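Local atomic coordinates of PcaV transcriptional regulator (Streptomyces coelicolor, PDB entry 4G9Y), a protein that binds 3,4-dihydroxybenzoate and, as a winged helix-turn-helix protein of the MarR family, probably acts as a DNA-binding transcription factor. Residues A[51-55]-A[56-60]; A[70-73]-A[74-78]; A[129-132]-A[133-137]. All coordinates share one frame; numbering follows the deposited sequence.

Contact 1. Residues A[51-55]-A[56-60]; sequences PGLDQ and RTVGE
The carboxylate of D54 is the flat group that meets T57 across this N-cap, one oxygen to the side chain and one to the backbone. T57 OG1 donates to D54 OD1 at 2.6 Å, on the syn side and 23° out of the carboxylate plane. From above that plane T57 N reaches D54 OD2 at 2.9 Å, the capping bond. Within 56-60, the R56 guanidinium has E60 OE2 over one face, 4.1 Å above the plane. D54 CG sits between the backbone N and the carbonyl carbon (chi1 67°), which turns the carboxylate back over the first turn of helix 55-62. Just before the cap, L53 CB packs on V58 CG2 at 3.8 Å, while L53 CG lies against T57 CG2; L47 of helix 38-49 touches both L53 and V58. V58 N bonds to D54 O at 2.9 Å, and G59 N to Q55 O. At D54, an alanine would remove both carboxylate oxygens and would probably leave T57 N without its cap and T57 OG1 freer to turn. Here a buried carboxylate, with R93 in a long, weak ion pair, receives two donors at a helix start, where the helix dipole would probably favour its negative charge.

Contact 2. Residues A[70-73]-A[74-78]; sequences AEVV and SRLGR
E71 and R75 form an i to i+4 salt bridge on the outer side of helix 66-78, the last helix before the wing strand 82-86 and, by its place in the winged helix-turn-helix, probably the recognition helix. The two side chains run side by side and point the same way. R75 is extended from CG to NE, which brings its guanidinium alongside E71, with E71 OE2 2.9 Å from R75 NH1. The oxygen lies over one face of the guanidinium, well out of its plane, and the carboxylate and guanidinium planes are turned 44° against each other. Round the helix by one residue, on the buried side, V72 CG1 meets L76 CD1 at 3.7 Å, again with chains side by side; V43 of helix 38-49 touches both. L76 N donates to V72 O at 2.9 Å, nearly straight at 173°, and S74 N to A70 O and R75 N to E71 O continue the helical pattern. At G77, whose N bonds to V73 O, a beta carbon would come tight against that same oxygen. With no N-H aimed at the carboxylate, the E71-R75 pair is held by charge alone, so it is likely to be less directional than a hydrogen-bonded bridge.

Contact 3. Residues A[129-132]-A[133-137]; sequences QAVF and FDLIR
F132 reaches from its backbone to I136 and F133 one atom after another. CB lies 3.1 Å from F133 N, simply the next residue's amide. With CG anti to the backbone N (chi1 173°), the ring swings to where I136, one turn on, can cover it. CG and CD2 both remain near F133 N, and CD2 also points at the neighbouring ring, 4.0 Å from F133 CD2. CD1, CE1 and CE2 lie under I136 CD1, and CZ at the tip meets that methyl at 3.5 Å. I136 CD1 thus sits over the middle of one ring face, 3.5 Å from the centroid and 14° off the normal, a CH-pi contact. The F132 edge faces the F133 ring in a T-shaped pair, planes at 79° and centroids 5.6 Å apart. All this lies on helix 126-144, which with helix 13-31 belongs to the part of the MarR fold where the two subunits meet: L20 touches F132 and I136, and L16 of the second subunit packs on F133 and I136. At the rim of the F133 ring, near its plane, Q129 O comes within 3.1 Å of F133 CD2, and the same oxygen accepts from F133 N. Farther round the helix V131 CG1 lies beside L135 CD1 at 3.6 Å, and L135 of the second subunit packs on V131.

Contacts 1 and 2 belong to the winged helix-turn-helix part and touch each other: Q55 NE2 lies 3.6 Å from A70 CA, and Q55 OE1, hydrogen-bonded to K84 NZ, lies near V73 CG1. V43 of helix 38-49 meets V58 of one and V72 and L76 of the other. Contact 3 lies on the opposite side of the chain's centre, about 32 and 35 Å from them between centres. All three are partly buried, but only contact 3 is touched by the second subunit. The chemistry follows: a buried carboxylate caps a helix in contact 1, an outward charge pair joins a buried valine-leucine pair in contact 2, and in contact 3 aromatic rings and aliphatic groups dominate.

Contact 1. Residues A[51-55]-A[56-60]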
loop_
_atom_site.group_PDB
_atom_site.type_symbol
_atom_site.label_atom_id
_atom_site.label_comp_id
_atom_site.label_asym_id
_atom_site.label_seq_id
_atom_site.Cartn_x
_atom_site.Cartn_y
_atom_site.Cartn_z
ATOM N N PRO A 51 -1.062 22.890 -18.938
ATOM C CA PRO A 51 -2.440 23.363 -18.859
ATOM C C PRO A 51 -3.204 22.922 -20.090
ATOM O O PRO A 51 -2.660 22.946 -21.187
ATOM C CB PRO A 51 -2.281 24.885 -18.847
ATOM C CG PRO A 51 -0.915 25.101 -18.284
ATOM C CD PRO A 51 -0.098 23.999 -18.890
ATOM N N GLY A 52 -4.441 22.484 -19.913
ATOM C CA GLY A 52 -5.267 22.137 -21.055
ATOM C C GLY A 52 -5.108 20.708 -21.530
ATOM O O GLY A 52 -5.709 20.313 -22.529
ATOM N N LEU A 53 -4.302 19.926 -20.825
ATOM C CA LEU A 53 -4.124 18.516 -21.166
ATOM C C LEU A 53 -5.476 17.823 -21.064
ATOM O O LEU A 53 -6.313 18.214 -20.262
ATOM C CB LEU A 53 -3.149 17.882 -20.178
ATOM C CG LEU A 53 -2.291 16.702 -20.600
ATOM C CD1 LEU A 53 -1.545 16.987 -21.902
ATOM C CD2 LEU A 53 -1.325 16.386 -19.470
ATOM N N ASP A 54 -5.718 16.811 -21.887
ATOM C CA ASP A 54 -7.007 16.139 -21.817
ATOM C C ASP A 54 -7.003 15.151 -20.659
ATOM O O ASP A 54 -5.952 14.740 -20.193
ATOM C CB ASP A 54 -7.306 15.407 -23.115
ATOM C CG ASP A 54 -6.366 14.251 -23.343
ATOM O OD1 ASP A 54 -5.263 14.486 -23.877
ATOM O OD2 ASP A 54 -6.720 13.116 -22.964
ATOM N N GLN A 55 -8.187 14.755 -20.219
ATOM C CA GLN A 55 -8.332 13.906 -19.046
ATOM C C GLN A 55 -7.656 12.559 -19.186
ATOM O O GLN A 55 -7.022 12.073 -18.251
ATOM C CB GLN A 55 -9.816 13.709 -18.733
ATOM C CG GLN A 55 -10.088 12.925 -17.467
ATOM C CD GLN A 55 -11.541 13.048 -17.039
ATOM O OE1 GLN A 55 -12.111 14.142 -17.047
ATOM N NE2 GLN A 55 -12.152 11.923 -16.678
ATOM N N ARG A 56 -7.807 11.953 -20.358
ATOM C CA ARG A 56 -7.224 10.655 -20.620
ATOM C C ARG A 56 -5.709 10.741 -20.430
ATOM O O ARG A 56 -5.106 9.896 -19.759
ATOM C CB ARG A 56 -7.595 10.216 -22.039
ATOM C CG ARG A 56 -6.900 8.988 -22.588
ATOM C CD ARG A 56 -7.434 8.705 -23.996
ATOM N NE ARG A 56 -6.673 7.681 -24.708
ATOM C CZ ARG A 56 -5.707 7.942 -25.584
ATOM N NH1 ARG A 56 -5.381 9.200 -25.858
ATOM N NH2 ARG A 56 -5.066 6.946 -26.186
ATOM N N THR A 57 -5.098 11.781 -20.987
ATOM C CA THR A 57 -3.649 11.927 -20.871
ATOM C C THR A 57 -3.229 12.245 -19.438
ATOM O O THR A 57 -2.212 11.741 -18.967
ATOM C CB THR A 57 -3.101 12.995 -21.828
ATOM O OG1 THR A 57 -3.540 12.695 -23.158
ATOM C CG2 THR A 57 -1.554 13.018 -21.796
ATOM N N VAL A 58 -4.017 13.065 -18.738
ATOM C CA VAL A 58 -3.700 13.366 -17.347
ATOM C C VAL A 58 -3.669 12.075 -16.526
ATOM O O VAL A 58 -2.766 11.873 -15.719
ATOM C CB VAL A 58 -4.681 14.386 -16.729
ATOM C CG1 VAL A 58 -4.469 14.492 -15.234
ATOM C CG2 VAL A 58 -4.509 15.740 -17.384
ATOM N N GLY A 59 -4.649 11.200 -16.751
ATOM C CA GLY A 59 -4.673 9.911 -16.082
ATOM C C GLY A 59 -3.410 9.128 -16.384
ATOM O O GLY A 59 -2.839 8.478 -15.512
ATOM N N GLU A 60 -2.967 9.200 -17.633
ATOM C CA GLU A 60 -1.724 8.545 -18.023
ATOM C C GLU A 60 -0.506 9.132 -17.312
ATOM O O GLU A 60 0.355 8.383 -16.880
ATOM C CB GLU A 60 -1.533 8.583 -19.539
ATOM C CG GLU A 60 -2.447 7.643 -20.290
ATOM C CD GLU A 60 -2.359 7.817 -21.799
ATOM O OE1 GLU A 60 -1.625 8.717 -22.275
ATOM O OE2 GLU A 60 -3.036 7.051 -22.511
#

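Contact 2. Residues A[70-73]-A[74-78]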
loop_
_atom_site.group_PDB
_atom_site.type_symbol
_atom_site.label_atom_id
_atom_site.label_comp_id
_atom_site.label_asym_id
_atom_site.label_seq_id
_atom_site.Cartn_x
_atom_site.Cartn_y
_atom_site.Cartn_z
ATOM N N ALA A 70 -11.434 9.918 -13.350
ATOM C CA ALA A 70 -12.766 10.521 -13.391
ATOM C C ALA A 70 -13.199 10.978 -12.006
ATOM O O ALA A 70 -13.731 12.076 -11.833
ATOM C CB ALA A 70 -13.779 9.537 -13.964
ATOM N N GLU A 71 -12.969 10.133 -11.010
ATOM C CA GLU A 71 -13.323 10.475 -9.640
ATOM C C GLU A 71 -12.478 11.641 -9.101
ATOM O O GLU A 71 -13.004 12.565 -8.482
ATOM C CB GLU A 71 -13.191 9.241 -8.746
ATOM C CG GLU A 71 -13.172 9.536 -7.258
ATOM C CD GLU A 71 -12.492 8.436 -6.463
ATOM O OE1 GLU A 71 -12.593 7.255 -6.862
ATOM O OE2 GLU A 71 -11.841 8.756 -5.446
ATOM N N VAL A 72 -11.171 11.596 -9.332
ATOM C CA VAL A 72 -10.282 12.674 -8.892
ATOM C C VAL A 72 -10.675 14.024 -9.526
ATOM O O VAL A 72 -10.809 15.043 -8.840
ATOM C CB VAL A 72 -8.810 12.344 -9.217
ATOM C CG1 VAL A 72 -7.930 13.579 -9.065
ATOM C CG2 VAL A 72 -8.309 11.203 -8.331
ATOM N N VAL A 73 -10.894 14.014 -10.834
ATOM C CA VAL A 73 -11.260 15.223 -11.559
ATOM C C VAL A 73 -12.589 15.795 -11.076
ATOM O O VAL A 73 -12.718 17.008 -10.907
ATOM C CB VAL A 73 -11.297 14.963 -13.073
ATOM C CG1 VAL A 73 -12.086 16.042 -13.796
ATOM C CG2 VAL A 73 -9.875 14.845 -13.610
ATOM N N SER A 74 -13.568 14.928 -10.828
ATOM C CA SER A 74 -14.858 15.383 -10.303
ATOM C C SER A 74 -14.698 16.079 -8.950
ATOM O O SER A 74 -15.304 17.134 -8.690
ATOM C CB SER A 74 -15.836 14.209 -10.182
ATOM O OG SER A 74 -16.998 14.594 -9.467
ATOM N N ARG A 75 -13.875 15.492 -8.087
ATOM C CA ARG A 75 -13.658 16.061 -6.765
ATOM C C ARG A 75 -12.922 17.397 -6.817
ATOM O O ARG A 75 -13.333 18.342 -6.173
ATOM C CB ARG A 75 -12.932 15.068 -5.853
ATOM C CG ARG A 75 -13.829 13.911 -5.462
ATOM C CD ARG A 75 -13.163 12.931 -4.522
ATOM N NE ARG A 75 -13.996 11.742 -4.355
ATOM C CZ ARG A 75 -13.605 10.628 -3.743
ATOM N NH1 ARG A 75 -12.383 10.540 -3.232
ATOM N NH2 ARG A 75 -14.437 9.599 -3.646
ATOM N N LEU A 76 -11.849 17.475 -7.598
ATOM C CA LEU A 76 -11.113 18.731 -7.749
ATOM C C LEU A 76 -12.002 19.803 -8.384
ATOM O O LEU A 76 -11.912 20.985 -8.047
ATOM C CB LEU A 76 -9.835 18.508 -8.570
ATOM C CG LEU A 76 -8.812 17.570 -7.915
ATOM C CD1 LEU A 76 -7.629 17.287 -8.845
ATOM C CD2 LEU A 76 -8.314 18.141 -6.610
ATOM N N GLY A 77 -12.866 19.375 -9.296
ATOM C CA GLY A 77 -13.813 20.275 -9.928
ATOM C C GLY A 77 -14.779 20.877 -8.923
ATOM O O GLY A 77 -15.022 22.083 -8.920
ATOM N N ARG A 78 -15.315 20.031 -8.050
ATOM C CA ARG A 78 -16.275 20.465 -7.039
ATOM C C ARG A 78 -15.649 21.381 -5.997
ATOM O O ARG A 78 -16.350 22.165 -5.371
ATOM C CB ARG A 78 -16.917 19.258 -6.341
ATOM C CG ARG A 78 -17.887 18.473 -7.194
ATOM C CD ARG A 78 -19.123 19.294 -7.479
ATOM N NE ARG A 78 -20.008 18.645 -8.441
ATOM C CZ ARG A 78 -20.956 17.781 -8.107
ATOM N NH1 ARG A 78 -21.133 17.455 -6.831
ATOM N NH2 ARG A 78 -21.724 17.241 -9.046
#

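Contact 3. Residues A[129-132]-A[133-137]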
loop_
_atom_site.group_PDB
_atom_site.type_symbol
_atom_site.label_atom_id
_atom_site.label_comp_id
_atom_site.label_asym_id
_atom_site.label_seq_id
_atom_site.Cartn_x
_atom_site.Cartn_y
_atom_site.Cartn_z
ATOM N N GLN A 129 20.725 8.268 3.957
ATOM C CA GLN A 129 19.614 8.493 3.032
ATOM C C GLN A 129 19.979 7.979 1.638
ATOM O O GLN A 129 19.157 7.386 0.965
ATOM C CB GLN A 129 19.202 9.968 2.983
ATOM C CG GLN A 129 18.713 10.510 4.338
ATOM C CD GLN A 129 18.302 11.977 4.297
ATOM O OE1 GLN A 129 17.967 12.515 3.241
ATOM N NE2 GLN A 129 18.315 12.629 5.460
ATOM N N ALA A 130 21.219 8.182 1.215
ATOM C CA ALA A 130 21.631 7.677 -0.091
ATOM C C ALA A 130 21.638 6.151 -0.100
ATOM O O ALA A 130 21.261 5.529 -1.090
ATOM C CB ALA A 130 22.997 8.226 -0.481
ATOM N N VAL A 131 22.069 5.542 1.001
ATOM C CA VAL A 131 22.019 4.082 1.117
ATOM C C VAL A 131 20.571 3.568 1.113
ATOM O O VAL A 131 20.254 2.585 0.423
ATOM C CB VAL A 131 22.795 3.585 2.363
ATOM C CG1 VAL A 131 22.456 2.129 2.685
ATOM C CG2 VAL A 131 24.295 3.721 2.121
ATOM N N PHE A 132 19.694 4.269 1.837
ATOM C CA PHE A 132 18.258 3.948 1.913
ATOM C C PHE A 132 17.692 3.855 0.496
ATOM O O PHE A 132 17.039 2.877 0.135
ATOM C CB PHE A 132 17.570 5.042 2.745
ATOM C CG PHE A 132 16.061 4.977 2.801
ATOM C CD1 PHE A 132 15.416 4.296 3.824
ATOM C CD2 PHE A 132 15.289 5.693 1.899
ATOM C CE1 PHE A 132 14.025 4.298 3.922
ATOM C CE2 PHE A 132 13.901 5.686 1.966
ATOM C CZ PHE A 132 13.258 4.990 2.996
ATOM N N PHE A 133 17.966 4.853 -0.329
ATOM C CA PHE A 133 17.466 4.815 -1.713
ATOM C C PHE A 133 18.083 3.693 -2.540
ATOM O O PHE A 133 17.384 2.992 -3.272
ATOM C CB PHE A 133 17.675 6.157 -2.416
ATOM C CG PHE A 133 16.632 7.155 -2.077
ATOM C CD1 PHE A 133 15.435 7.189 -2.782
ATOM C CD2 PHE A 133 16.814 8.027 -1.027
ATOM C CE1 PHE A 133 14.438 8.095 -2.447
ATOM C CE2 PHE A 133 15.825 8.933 -0.678
ATOM C CZ PHE A 133 14.633 8.966 -1.384
ATOM N N ASP A 134 19.394 3.538 -2.428
ATOM C CA ASP A 134 20.099 2.508 -3.184
ATOM C C ASP A 134 19.552 1.126 -2.880
ATOM O O ASP A 134 19.226 0.378 -3.802
ATOM C CB ASP A 134 21.603 2.517 -2.898
ATOM C CG ASP A 134 22.353 1.441 -3.705
ATOM O OD1 ASP A 134 22.271 1.465 -4.950
ATOM O OD2 ASP A 134 23.006 0.560 -3.098
ATOM N N LEU A 135 19.435 0.793 -1.596
ATOM C CA LEU A 135 18.997 -0.542 -1.209
ATOM C C LEU A 135 17.553 -0.818 -1.617
ATOM O O LEU A 135 17.238 -1.895 -2.115
ATOM C CB LEU A 135 19.147 -0.759 0.300
ATOM C CG LEU A 135 20.558 -0.608 0.854
ATOM C CD1 LEU A 135 20.568 -0.913 2.360
ATOM C CD2 LEU A 135 21.573 -1.452 0.075
ATOM N N ILE A 136 16.663 0.141 -1.375
ATOM C CA ILE A 136 15.268 -0.074 -1.703
ATOM C C ILE A 136 15.093 -0.190 -3.224
ATOM O O ILE A 136 14.357 -1.055 -3.719
ATOM C CB ILE A 136 14.386 1.042 -1.103
ATOM C CG1 ILE A 136 14.414 0.942 0.423
ATOM C CG2 ILE A 136 12.955 0.919 -1.597
ATOM C CD1 ILE A 136 13.681 2.104 1.132
ATOM N N ARG A 137 15.792 0.655 -3.975
ATOM C CA ARG A 137 15.717 0.546 -5.439
ATOM C C ARG A 137 16.202 -0.793 -5.948
ATOM O O ARG A 137 15.589 -1.361 -6.840
ATOM C CB ARG A 137 16.500 1.646 -6.135
ATOM C CG ARG A 137 15.790 2.954 -6.117
ATOM C CD ARG A 137 16.547 3.961 -6.962
ATOM N NE ARG A 137 15.900 5.261 -6.885
ATOM C CZ ARG A 137 16.554 6.387 -6.652
ATOM N NH1 ARG A 137 17.870 6.351 -6.485
ATOM N NH2 ARG A 137 15.898 7.537 -6.596
#